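Local coordinates for putative acetoin utilization protein, acetoin dehydrogenase (Thermus thermophilus, PDB 5AWE) that is of unknown function but joins a pair of CBS domains to an ACT domain, a combination consistent with sensing or regulation by small molecules, at residues M1-W6 and E89-E95; V20-I24 and D51-A55; L136-R142 and V182-V186; A160-A164 and V193-L197. The contacts are given in a common frame with arbitrary orientation. Residues are numbered along the deposited sequence.

Contact 1: M1-W6 and E89-E95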
loop_
_atom_site.group_PDB
_atom_site.type_symbol
_atom_site.label_atom_id
_atom_site.label_comp_id
_atom_site.label_asym_id
_atom_site.label_seq_id
_atom_site.Cartn_x
_atom_site.Cartn_y
_atom_site.Cartn_z
HETATM N N MSE A 1 20.173 41.741 9.584
HETATM C CA MSE A 1 19.799 40.303 9.616
HETATM C C MSE A 1 18.302 40.199 9.865
HETATM O O MSE A 1 17.848 40.209 11.008
HETATM C CB MSE A 1 20.542 39.575 10.739
HETATM C CG MSE A 1 22.036 39.798 10.758
HETATM SE SE MSE A 1 22.760 39.107 12.243
HETATM C CE MSE A 1 22.149 37.418 12.135
ATOM N N LEU A 2 17.541 40.102 8.787
ATOM C CA LEU A 2 16.100 39.957 8.887
ATOM C C LEU A 2 15.665 38.615 8.298
ATOM O O LEU A 2 16.399 38.003 7.526
ATOM C CB LEU A 2 15.428 41.103 8.139
ATOM C CG LEU A 2 15.799 42.494 8.640
ATOM C CD1 LEU A 2 15.015 43.538 7.851
ATOM C CD2 LEU A 2 15.487 42.607 10.131
ATOM N N VAL A 3 14.472 38.159 8.666
ATOM C CA VAL A 3 13.898 36.968 8.052
ATOM C C VAL A 3 13.755 37.181 6.545
ATOM O O VAL A 3 14.104 36.301 5.752
ATOM C CB VAL A 3 12.525 36.653 8.663
ATOM C CG1 VAL A 3 11.901 35.452 7.969
ATOM C CG2 VAL A 3 12.676 36.393 10.157
ATOM N N ARG A 4 13.262 38.364 6.166
ATOM C CA ARG A 4 13.192 38.794 4.766
ATOM C C ARG A 4 14.412 38.416 3.935
ATOM O O ARG A 4 14.271 37.980 2.801
ATOM C CB ARG A 4 13.022 40.318 4.677
ATOM C CG ARG A 4 11.660 40.832 5.086
ATOM C CD ARG A 4 11.405 42.256 4.581
ATOM N NE ARG A 4 10.113 42.748 5.052
ATOM C CZ ARG A 4 8.945 42.465 4.478
ATOM N NH1 ARG A 4 8.901 41.693 3.397
ATOM N NH2 ARG A 4 7.815 42.938 4.995
ATOM N N ASP A 5 15.607 38.604 4.487
ATOM C CA ASP A 5 16.819 38.499 3.685
ATOM C C ASP A 5 17.190 37.064 3.390
ATOM O O ASP A 5 18.096 36.806 2.590
ATOM C CB ASP A 5 18.000 39.174 4.388
ATOM C CG ASP A 5 17.691 40.587 4.806
ATOM O OD1 ASP A 5 17.020 41.302 4.030
ATOM O OD2 ASP A 5 18.112 40.975 5.915
ATOM N N TRP A 6 16.509 36.125 4.038
ATOM C CA TRP A 6 16.893 34.732 3.896
ATOM C C TRP A 6 15.742 33.807 3.527
ATOM O O TRP A 6 15.968 32.654 3.136
ATOM C CB TRP A 6 17.579 34.267 5.179
ATOM C CG TRP A 6 18.745 35.146 5.521
ATOM C CD1 TRP A 6 18.728 36.271 6.302
ATOM C CD2 TRP A 6 20.079 35.020 5.029
ATOM N NE1 TRP A 6 19.969 36.854 6.319
ATOM C CE2 TRP A 6 20.818 36.106 5.546
ATOM C CE3 TRP A 6 20.723 34.093 4.200
ATOM C CZ2 TRP A 6 22.171 36.293 5.264
ATOM C CZ3 TRP A 6 22.071 34.279 3.918
ATOM C CH2 TRP A 6 22.779 35.372 4.449
ATOM N N GLU A 89 7.533 37.159 11.638
ATOM C CA GLU A 89 7.308 38.330 10.799
ATOM C C GLU A 89 8.493 38.510 9.860
ATOM O O GLU A 89 9.636 38.267 10.238
ATOM C CB GLU A 89 7.144 39.579 11.666
ATOM C CG GLU A 89 6.540 39.305 13.038
ATOM C CD GLU A 89 7.571 38.793 14.038
ATOM O OE1 GLU A 89 8.348 39.619 14.565
ATOM O OE2 GLU A 89 7.608 37.570 14.299
ATOM N N ALA A 90 8.216 38.926 8.631
ATOM C CA ALA A 90 9.270 39.147 7.649
ATOM C C ALA A 90 10.358 40.077 8.205
ATOM O O ALA A 90 11.550 39.862 7.974
ATOM C CB ALA A 90 8.670 39.741 6.375
ATOM N N ASP A 91 9.938 41.096 8.948
ATOM C CA ASP A 91 10.846 42.137 9.414
ATOM C C ASP A 91 11.507 41.780 10.728
ATOM O O ASP A 91 12.155 42.616 11.342
ATOM C CB ASP A 91 10.101 43.465 9.583
ATOM C CG ASP A 91 9.107 43.432 10.730
ATOM O OD1 ASP A 91 9.483 42.986 11.834
ATOM O OD2 ASP A 91 7.949 43.854 10.531
ATOM N N ALA A 92 11.334 40.544 11.171
ATOM C CA ALA A 92 11.929 40.110 12.429
ATOM C C ALA A 92 13.410 39.805 12.257
ATOM O O ALA A 92 13.884 39.556 11.140
ATOM C CB ALA A 92 11.211 38.881 12.943
ATOM N N PRO A 93 14.176 39.853 13.359
ATOM C CA PRO A 93 15.600 39.546 13.203
ATOM C C PRO A 93 15.747 38.068 12.849
ATOM O O PRO A 93 14.979 37.228 13.321
ATOM C CB PRO A 93 16.208 39.885 14.566
ATOM C CG PRO A 93 15.057 39.888 15.516
ATOM C CD PRO A 93 13.839 40.277 14.729
ATOM N N LEU A 94 16.721 37.758 12.003
ATOM C CA LEU A 94 16.952 36.394 11.583
ATOM C C LEU A 94 16.950 35.468 12.808
ATOM O O LEU A 94 16.334 34.399 12.771
ATOM C CB LEU A 94 18.281 36.314 10.813
ATOM C CG LEU A 94 18.711 34.997 10.153
ATOM C CD1 LEU A 94 19.281 34.055 11.204
ATOM C CD2 LEU A 94 17.518 34.361 9.415
ATOM N N GLU A 95 17.596 35.902 13.894
ATOM C CA GLU A 95 17.782 35.068 15.093
ATOM C C GLU A 95 16.469 34.588 15.724
ATOM O O GLU A 95 16.442 33.570 16.425
ATOM C CB GLU A 95 18.598 35.817 16.166
ATOM C CG GLU A 95 19.945 36.356 15.698
ATOM C CD GLU A 95 19.877 37.820 15.279
ATOM O OE1 GLU A 95 20.357 38.674 16.043
ATOM O OE2 GLU A 95 19.348 38.121 14.186
#

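Contact 2: V20-I24 and D51-A55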
loop_
_atom_site.group_PDB
_atom_site.type_symbol
_atom_site.label_atom_id
_atom_site.label_comp_id
_atom_site.label_asym_id
_atom_site.label_seq_id
_atom_site.Cartn_x
_atom_site.Cartn_y
_atom_site.Cartn_z
ATOM N N VAL A 20 -4.945 14.628 0.564
ATOM C CA VAL A 20 -3.622 14.347 1.099
ATOM C C VAL A 20 -2.653 13.896 0.011
ATOM O O VAL A 20 -1.508 14.352 -0.033
ATOM C CB VAL A 20 -3.689 13.266 2.221
ATOM C CG1 VAL A 20 -2.285 12.801 2.603
ATOM C CG2 VAL A 20 -4.380 13.841 3.454
ATOM N N LEU A 21 -3.106 13.012 -0.875
ATOM C CA LEU A 21 -2.197 12.445 -1.869
ATOM C C LEU A 21 -1.832 13.431 -2.971
ATOM O O LEU A 21 -0.792 13.296 -3.613
ATOM C CB LEU A 21 -2.783 11.160 -2.474
ATOM C CG LEU A 21 -4.222 11.129 -2.985
ATOM C CD1 LEU A 21 -4.323 11.789 -4.358
ATOM C CD2 LEU A 21 -4.678 9.675 -3.056
ATOM N N GLU A 22 -2.677 14.431 -3.181
ATOM C CA GLU A 22 -2.358 15.470 -4.144
ATOM C C GLU A 22 -1.318 16.404 -3.542
ATOM O O GLU A 22 -0.388 16.836 -4.222
ATOM C CB GLU A 22 -3.614 16.260 -4.519
ATOM C CG GLU A 22 -3.673 16.655 -5.993
ATOM C CD GLU A 22 -2.335 17.162 -6.532
ATOM O OE1 GLU A 22 -2.150 18.400 -6.616
ATOM O OE2 GLU A 22 -1.472 16.319 -6.874
ATOM N N ALA A 23 -1.470 16.707 -2.257
ATOM C CA ALA A 23 -0.519 17.565 -1.565
ATOM C C ALA A 23 0.873 16.951 -1.638
ATOM O O ALA A 23 1.852 17.646 -1.900
ATOM C CB ALA A 23 -0.938 17.747 -0.116
ATOM N N ILE A 24 0.950 15.642 -1.422
ATOM C CA ILE A 24 2.223 14.933 -1.448
ATOM C C ILE A 24 2.940 15.111 -2.779
ATOM O O ILE A 24 4.117 15.467 -2.820
ATOM C CB ILE A 24 2.027 13.420 -1.186
ATOM C CG1 ILE A 24 1.555 13.203 0.255
ATOM C CG2 ILE A 24 3.329 12.667 -1.457
ATOM C CD1 ILE A 24 1.332 11.749 0.632
ATOM N N ASP A 51 4.023 14.593 7.976
ATOM C CA ASP A 51 2.598 14.603 8.313
ATOM C C ASP A 51 1.761 13.864 7.255
ATOM O O ASP A 51 0.927 13.023 7.589
ATOM C CB ASP A 51 2.078 16.045 8.428
ATOM C CG ASP A 51 2.616 16.780 9.648
ATOM O OD1 ASP A 51 2.376 18.005 9.741
ATOM O OD2 ASP A 51 3.273 16.146 10.509
ATOM N N LEU A 52 1.986 14.188 5.984
ATOM C CA LEU A 52 1.225 13.585 4.899
ATOM C C LEU A 52 1.497 12.084 4.767
ATOM O O LEU A 52 0.570 11.289 4.634
ATOM C CB LEU A 52 1.555 14.281 3.576
ATOM C CG LEU A 52 0.764 15.514 3.120
ATOM C CD1 LEU A 52 -0.327 15.894 4.134
ATOM C CD2 LEU A 52 1.749 16.661 2.900
ATOM N N LYS A 53 2.774 11.710 4.808
ATOM C CA LYS A 53 3.194 10.317 4.692
ATOM C C LYS A 53 2.736 9.456 5.870
ATOM O O LYS A 53 2.308 8.319 5.676
ATOM C CB LYS A 53 4.720 10.237 4.582
ATOM C CG LYS A 53 5.281 10.350 3.172
ATOM C CD LYS A 53 4.669 11.487 2.380
ATOM C CE LYS A 53 5.331 11.595 1.017
ATOM N NZ LYS A 53 6.805 11.405 1.126
ATOM N N ASP A 54 2.833 9.992 7.084
ATOM C CA ASP A 54 2.502 9.225 8.285
ATOM C C ASP A 54 1.012 9.263 8.608
ATOM O O ASP A 54 0.582 8.752 9.645
ATOM C CB ASP A 54 3.290 9.744 9.498
ATOM C CG ASP A 54 4.777 9.409 9.429
ATOM O OD1 ASP A 54 5.215 8.782 8.438
ATOM O OD2 ASP A 54 5.511 9.780 10.372
ATOM N N ALA A 55 0.231 9.873 7.720
ATOM C CA ALA A 55 -1.209 9.984 7.917
ATOM C C ALA A 55 -1.814 8.618 8.213
ATOM O O ALA A 55 -1.548 7.652 7.500
ATOM C CB ALA A 55 -1.858 10.578 6.674
#

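Contact 3: L136-R142 and V182-V186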
loop_
_atom_site.group_PDB
_atom_site.type_symbol
_atom_site.label_atom_id
_atom_site.label_comp_id
_atom_site.label_asym_id
_atom_site.label_seq_id
_atom_site.Cartn_x
_atom_site.Cartn_y
_atom_site.Cartn_z
ATOM N N LEU A 136 32.074 32.403 8.086
ATOM C CA LEU A 136 32.646 31.066 8.195
ATOM C C LEU A 136 33.266 30.635 6.869
ATOM O O LEU A 136 33.944 29.611 6.787
ATOM C CB LEU A 136 31.566 30.056 8.623
ATOM C CG LEU A 136 30.735 30.406 9.869
ATOM C CD1 LEU A 136 29.786 29.262 10.193
ATOM C CD2 LEU A 136 31.647 30.694 11.055
ATOM N N LYS A 137 33.031 31.425 5.830
ATOM C CA LYS A 137 33.565 31.122 4.512
ATOM C C LYS A 137 34.626 32.121 4.067
ATOM O O LYS A 137 35.047 32.096 2.914
ATOM C CB LYS A 137 32.437 31.103 3.480
ATOM C CG LYS A 137 31.665 29.805 3.406
ATOM C CD LYS A 137 30.548 29.913 2.385
ATOM C CE LYS A 137 29.961 28.544 2.063
ATOM N NZ LYS A 137 30.964 27.632 1.432
ATOM N N LEU A 138 35.051 33.002 4.969
ATOM C CA LEU A 138 35.977 34.072 4.601
ATOM C C LEU A 138 37.443 33.733 4.817
ATOM O O LEU A 138 38.311 34.593 4.642
ATOM C CB LEU A 138 35.648 35.352 5.368
ATOM C CG LEU A 138 34.276 35.962 5.086
ATOM C CD1 LEU A 138 34.187 37.296 5.800
ATOM C CD2 LEU A 138 34.071 36.136 3.574
ATOM N N GLY A 139 37.729 32.489 5.193
ATOM C CA GLY A 139 39.098 32.129 5.504
ATOM C C GLY A 139 39.625 32.946 6.676
ATOM O O GLY A 139 38.913 33.189 7.655
ATOM N N GLY A 140 40.875 33.378 6.586
ATOM C CA GLY A 140 41.474 34.076 7.702
ATOM C C GLY A 140 41.806 33.099 8.810
ATOM O O GLY A 140 42.172 31.956 8.536
ATOM N N LEU A 141 41.681 33.545 10.056
ATOM C CA LEU A 141 42.002 32.707 11.202
ATOM C C LEU A 141 40.859 32.621 12.189
ATOM O O LEU A 141 40.218 33.621 12.510
ATOM C CB LEU A 141 43.246 33.229 11.934
ATOM C CG LEU A 141 44.596 33.102 11.225
ATOM C CD1 LEU A 141 45.730 33.404 12.220
ATOM C CD2 LEU A 141 44.743 31.702 10.669
ATOM N N ARG A 142 40.621 31.411 12.676
ATOM C CA ARG A 142 39.696 31.190 13.770
ATOM C C ARG A 142 40.493 31.124 15.074
ATOM O O ARG A 142 41.285 30.206 15.291
ATOM C CB ARG A 142 38.934 29.889 13.531
ATOM C CG ARG A 142 37.959 29.503 14.623
ATOM C CD ARG A 142 37.434 28.098 14.368
ATOM N NE ARG A 142 36.316 27.737 15.227
ATOM C CZ ARG A 142 36.436 27.059 16.362
ATOM N NH1 ARG A 142 37.634 26.676 16.778
ATOM N NH2 ARG A 142 35.352 26.730 17.062
ATOM N N VAL A 182 35.505 32.888 20.590
ATOM C CA VAL A 182 35.896 32.393 19.281
ATOM C C VAL A 182 35.796 33.571 18.324
ATOM O O VAL A 182 34.730 34.177 18.156
ATOM C CB VAL A 182 34.983 31.210 18.819
ATOM C CG1 VAL A 182 35.377 30.744 17.426
ATOM C CG2 VAL A 182 35.119 30.048 19.792
HETATM N N MSE A 183 36.925 33.916 17.722
HETATM C CA MSE A 183 37.040 35.169 16.989
HETATM C C MSE A 183 37.542 34.848 15.594
HETATM O O MSE A 183 38.479 34.073 15.432
HETATM C CB MSE A 183 38.026 36.111 17.707
HETATM C CG MSE A 183 38.078 37.540 17.158
HETATM SE SE MSE A 183 39.472 38.516 17.825
HETATM C CE MSE A 183 38.739 40.000 17.995
ATOM N N ARG A 184 36.906 35.423 14.583
ATOM C CA ARG A 184 37.388 35.260 13.224
ATOM C C ARG A 184 37.946 36.568 12.725
ATOM O O ARG A 184 37.278 37.595 12.770
ATOM C CB ARG A 184 36.261 34.756 12.315
ATOM C CG ARG A 184 36.026 33.269 12.485
ATOM C CD ARG A 184 34.779 32.777 11.797
ATOM N NE ARG A 184 34.543 31.370 12.129
ATOM C CZ ARG A 184 35.127 30.342 11.513
ATOM N NH1 ARG A 184 35.987 30.553 10.524
ATOM N NH2 ARG A 184 34.849 29.099 11.882
ATOM N N VAL A 185 39.194 36.527 12.280
ATOM C CA VAL A 185 39.885 37.723 11.832
ATOM C C VAL A 185 40.360 37.510 10.403
ATOM O O VAL A 185 40.671 36.382 10.005
ATOM C CB VAL A 185 41.097 38.042 12.738
ATOM C CG1 VAL A 185 40.613 38.370 14.168
ATOM C CG2 VAL A 185 42.060 36.852 12.757
ATOM N N VAL A 186 40.394 38.593 9.630
ATOM C CA VAL A 186 40.759 38.518 8.222
ATOM C C VAL A 186 41.621 39.702 7.813
ATOM O O VAL A 186 41.784 40.665 8.572
ATOM C CB VAL A 186 39.517 38.519 7.307
ATOM C CG1 VAL A 186 38.630 37.306 7.604
ATOM C CG2 VAL A 186 38.747 39.817 7.498
HETATM O O HOH W 1 36.488 33.024 9.011
#

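Contact 4: A160-A164 and V193-L197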
loop_
_atom_site.group_PDB
_atom_site.type_symbol
_atom_site.label_atom_id
_atom_site.label_comp_id
_atom_site.label_asym_id
_atom_site.label_seq_id
_atom_site.Cartn_x
_atom_site.Cartn_y
_atom_site.Cartn_z
ATOM N N ALA A 160 44.935 44.507 19.418
ATOM C CA ALA A 160 46.021 43.692 18.901
ATOM C C ALA A 160 45.795 43.269 17.442
ATOM O O ALA A 160 46.749 42.963 16.728
ATOM C CB ALA A 160 46.207 42.453 19.787
ATOM N N VAL A 161 44.543 43.256 16.995
ATOM C CA VAL A 161 44.228 42.733 15.672
ATOM C C VAL A 161 44.749 43.562 14.484
ATOM O O VAL A 161 45.303 42.998 13.530
ATOM C CB VAL A 161 42.703 42.538 15.491
ATOM C CG1 VAL A 161 42.413 41.965 14.096
ATOM C CG2 VAL A 161 42.162 41.607 16.565
ATOM N N PRO A 162 44.575 44.900 14.511
ATOM C CA PRO A 162 45.065 45.702 13.380
ATOM C C PRO A 162 46.505 45.343 13.040
ATOM O O PRO A 162 47.279 44.980 13.921
ATOM C CB PRO A 162 44.917 47.148 13.866
ATOM C CG PRO A 162 43.822 47.086 14.873
ATOM C CD PRO A 162 44.015 45.752 15.574
ATOM N N PRO A 163 46.895 45.469 11.763
ATOM C CA PRO A 163 46.122 45.924 10.599
ATOM C C PRO A 163 44.990 45.012 10.113
ATOM O O PRO A 163 44.282 45.363 9.155
ATOM C CB PRO A 163 47.189 46.115 9.522
ATOM C CG PRO A 163 48.216 45.094 9.854
ATOM C CD PRO A 163 48.218 44.951 11.365
ATOM N N ALA A 164 44.819 43.852 10.750
ATOM C CA ALA A 164 43.771 42.914 10.338
ATOM C C ALA A 164 42.405 43.323 10.893
ATOM O O ALA A 164 42.317 44.175 11.782
ATOM C CB ALA A 164 44.118 41.494 10.792
ATOM N N VAL A 193 48.350 38.156 14.053
ATOM C CA VAL A 193 47.422 38.407 15.156
ATOM C C VAL A 193 47.712 37.612 16.417
ATOM O O VAL A 193 47.764 38.187 17.499
ATOM C CB VAL A 193 45.960 38.120 14.772
ATOM C CG1 VAL A 193 45.073 38.385 15.967
ATOM C CG2 VAL A 193 45.537 38.981 13.598
ATOM N N PRO A 194 47.894 36.280 16.299
ATOM C CA PRO A 194 48.175 35.440 17.475
ATOM C C PRO A 194 49.373 35.951 18.274
ATOM O O PRO A 194 49.331 36.032 19.508
ATOM C CB PRO A 194 48.439 34.051 16.882
ATOM C CG PRO A 194 47.794 34.077 15.549
ATOM C CD PRO A 194 47.926 35.492 15.053
ATOM N N LYS A 195 50.440 36.300 17.560
ATOM C CA LYS A 195 51.602 36.924 18.185
ATOM C C LYS A 195 51.128 38.126 19.003
ATOM O O LYS A 195 51.177 38.115 20.240
ATOM C CB LYS A 195 52.593 37.398 17.111
ATOM C CG LYS A 195 52.918 36.360 16.037
ATOM C CD LYS A 195 54.055 35.435 16.467
ATOM C CE LYS A 195 55.405 36.139 16.405
ATOM N NZ LYS A 195 56.540 35.203 16.657
ATOM N N ARG A 196 50.650 39.145 18.293
ATOM C CA ARG A 196 50.249 40.405 18.905
ATOM C C ARG A 196 49.352 40.212 20.123
ATOM O O ARG A 196 49.518 40.895 21.133
ATOM C CB ARG A 196 49.533 41.278 17.876
ATOM C CG ARG A 196 50.403 41.686 16.704
ATOM C CD ARG A 196 49.758 42.806 15.921
ATOM N NE ARG A 196 48.664 42.327 15.083
ATOM C CZ ARG A 196 48.807 41.987 13.808
ATOM N NH1 ARG A 196 49.998 42.078 13.234
ATOM N NH2 ARG A 196 47.770 41.546 13.112
ATOM N N LEU A 197 48.408 39.279 20.029
ATOM C CA LEU A 197 47.467 39.045 21.116
ATOM C C LEU A 197 48.171 38.692 22.423
ATOM O O LEU A 197 47.931 39.312 23.458
ATOM C CB LEU A 197 46.491 37.926 20.745
ATOM C CG LEU A 197 45.318 38.303 19.832
ATOM C CD1 LEU A 197 44.588 37.053 19.367
ATOM C CD2 LEU A 197 44.367 39.227 20.586
#

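Contact 1: M1-W6 and E89-E95
The L94 side chain lies against M1 and W6: its CB is 4.0 Å from M1 CB, and its CD2 is 3.8 Å from W6 CD1. Three 2.9 Å backbone hydrogen bonds tie the segments together: L94 N donates to M1 O, V3 N to A92 O and R4 N to A90 O, with L2 and P93 forming a single beta bridge. E89 to A92 is a type I turn, which sets A90 O and A92 O facing the N-terminal segment. The start of the chain is exchanged onto the second repeat, as in tandem CBS pairs: residues 1-6, of the first repeat's sequence, pack there just before strand 8-9 joins its sheet. V3 and A90 pack on V111 of strand 108-113, while R4 lays one guanidinium face over A90 CB (CZ to CB 3.3 Å) and makes a salt bridge with E113. E95 OE2 comes within 3.5 Å of CE of selenomethionine M1, while E95 OE1 makes salt bridges to R142 and R184 of the second subunit.

Contact 2: V20-I24 and D51-A55
This is a buried, apolar helix-helix contact inside the first CBS repeat, whose motif has two helices flanking a small beta sheet. Helix 20-30 supplies V20, A23 and I24, one turn of its inward side, and the short helix 49-53 meets it mainly with L52. The backbones come closest at V20 and L52, with CA atoms 6.2 Å apart. L52 CD1 is 4.0 Å from V20 CG1, and L52 CD2 sits 4.2 Å from A23 CB, so the leucine fork spans both. L75 packs on V20 and V80 on L52, from loops after helix 65-74. K53 starts out away from the helix, but its aliphatic chain curls back to I24 while its NZ forms a salt bridge with D49; W66 of the third subunit adds a cation-pi interaction with K53. The tightest contacts are I24 CG1 to L52 CB at 3.5 Å and I24 CG2 to K53 CE at 3.4 Å.

Contact 3: L136-R142 and V182-V186
R184 and R142 bury the most surface here, and they lie side by side as a non-hydrogen-bonded antiparallel pair, CA atoms 4.7 Å apart. The R184 guanidinium is sandwiched: L136 CD2 sits over one face, 3.2 Å from R184 NE, and R142 CG lies over the opposite face. V182 CG1 lies over one face of the R142 guanidinium, 3.8 Å from R142 NE. The two like charges are close (R142 NE to R184 NH2, 3.9 Å), and E95 of the second subunit makes salt bridges to both. R184 NH1 also donates to the carbonyl of the C-terminal G210 and, through a water, reaches G139 O (2.8 Å from the water, which is 2.9 Å from R184 NH1). Strands 141-148 and 178-186, which meet here, are the central pair of the ACT sheet, a ferredoxin-like βαββαβ fold with strand order 2-3-1-4. L141, next in buried area, is the hydrogen-bonded partner of V185: L141 N to V185 O is 3.0 Å, V185 N to L141 O 3.1 Å. On that side of the sheet L141 CB meets V185 CG2 at 3.9 Å. Just before it, G140 has positive phi, and a CB there would clash with V185 O and V186 CG1.

Contact 4: A160-A164 and V193-L197
V193 opens the helical segment; V193 CG2 lies 4.0 Å from A164 CB and 4.3 Å from V161 CG1. V193 also rests on I143 of strand 141-148. P194 and K195 face elsewhere on the helix, and the next contacts come one turn on. R196 does most of the work. Its CB lies 4.0 Å from A160 CB, and the rest of the side chain then runs along the loop to take up carbonyls: R196 NE donates to A160 O in a short bond of 2.6 Å, and R196 NH2 makes a weak one to V161 O at 2.9 Å. P163, preceded by a cis peptide bond, places its CD over one face of the guanidinium, 3.9 Å from R196 NH2. D189 neutralises the charge through a salt bridge to NH1. L197 finishes the segment, with CD2 3.8 Å from A160 CB; it also packs on I143. Thus the helix is held to the loop that follows helix 153-158 and leads into strand 165-175, both lying on one face of the sheet, as the two helices and their connections do in the βαββαβ fold of ACT domains.

In the fold
The contacts run along an elongated chain: contact 2 in the first CBS repeat, contact 1 where the N-terminus folds onto the second, and contacts 3 and 4 in the ACT domain. Centres of contacts 2 and 4 are 56 Å apart, on opposite sides of the chain's centre; those of contacts 2 and 3 are 44 Å apart. Contacts 3 and 4, with centres 13 Å apart, touch in one core, where V161 packs on M183 and V185, V161 CG1 lying 4.0 Å from V185 CG1. Within a chain, contacts 1 and 3 stay about 10 Å apart at their nearest atoms. Between subunits they meet directly through E95, so the CBS part docks on the partner's ACT sheet.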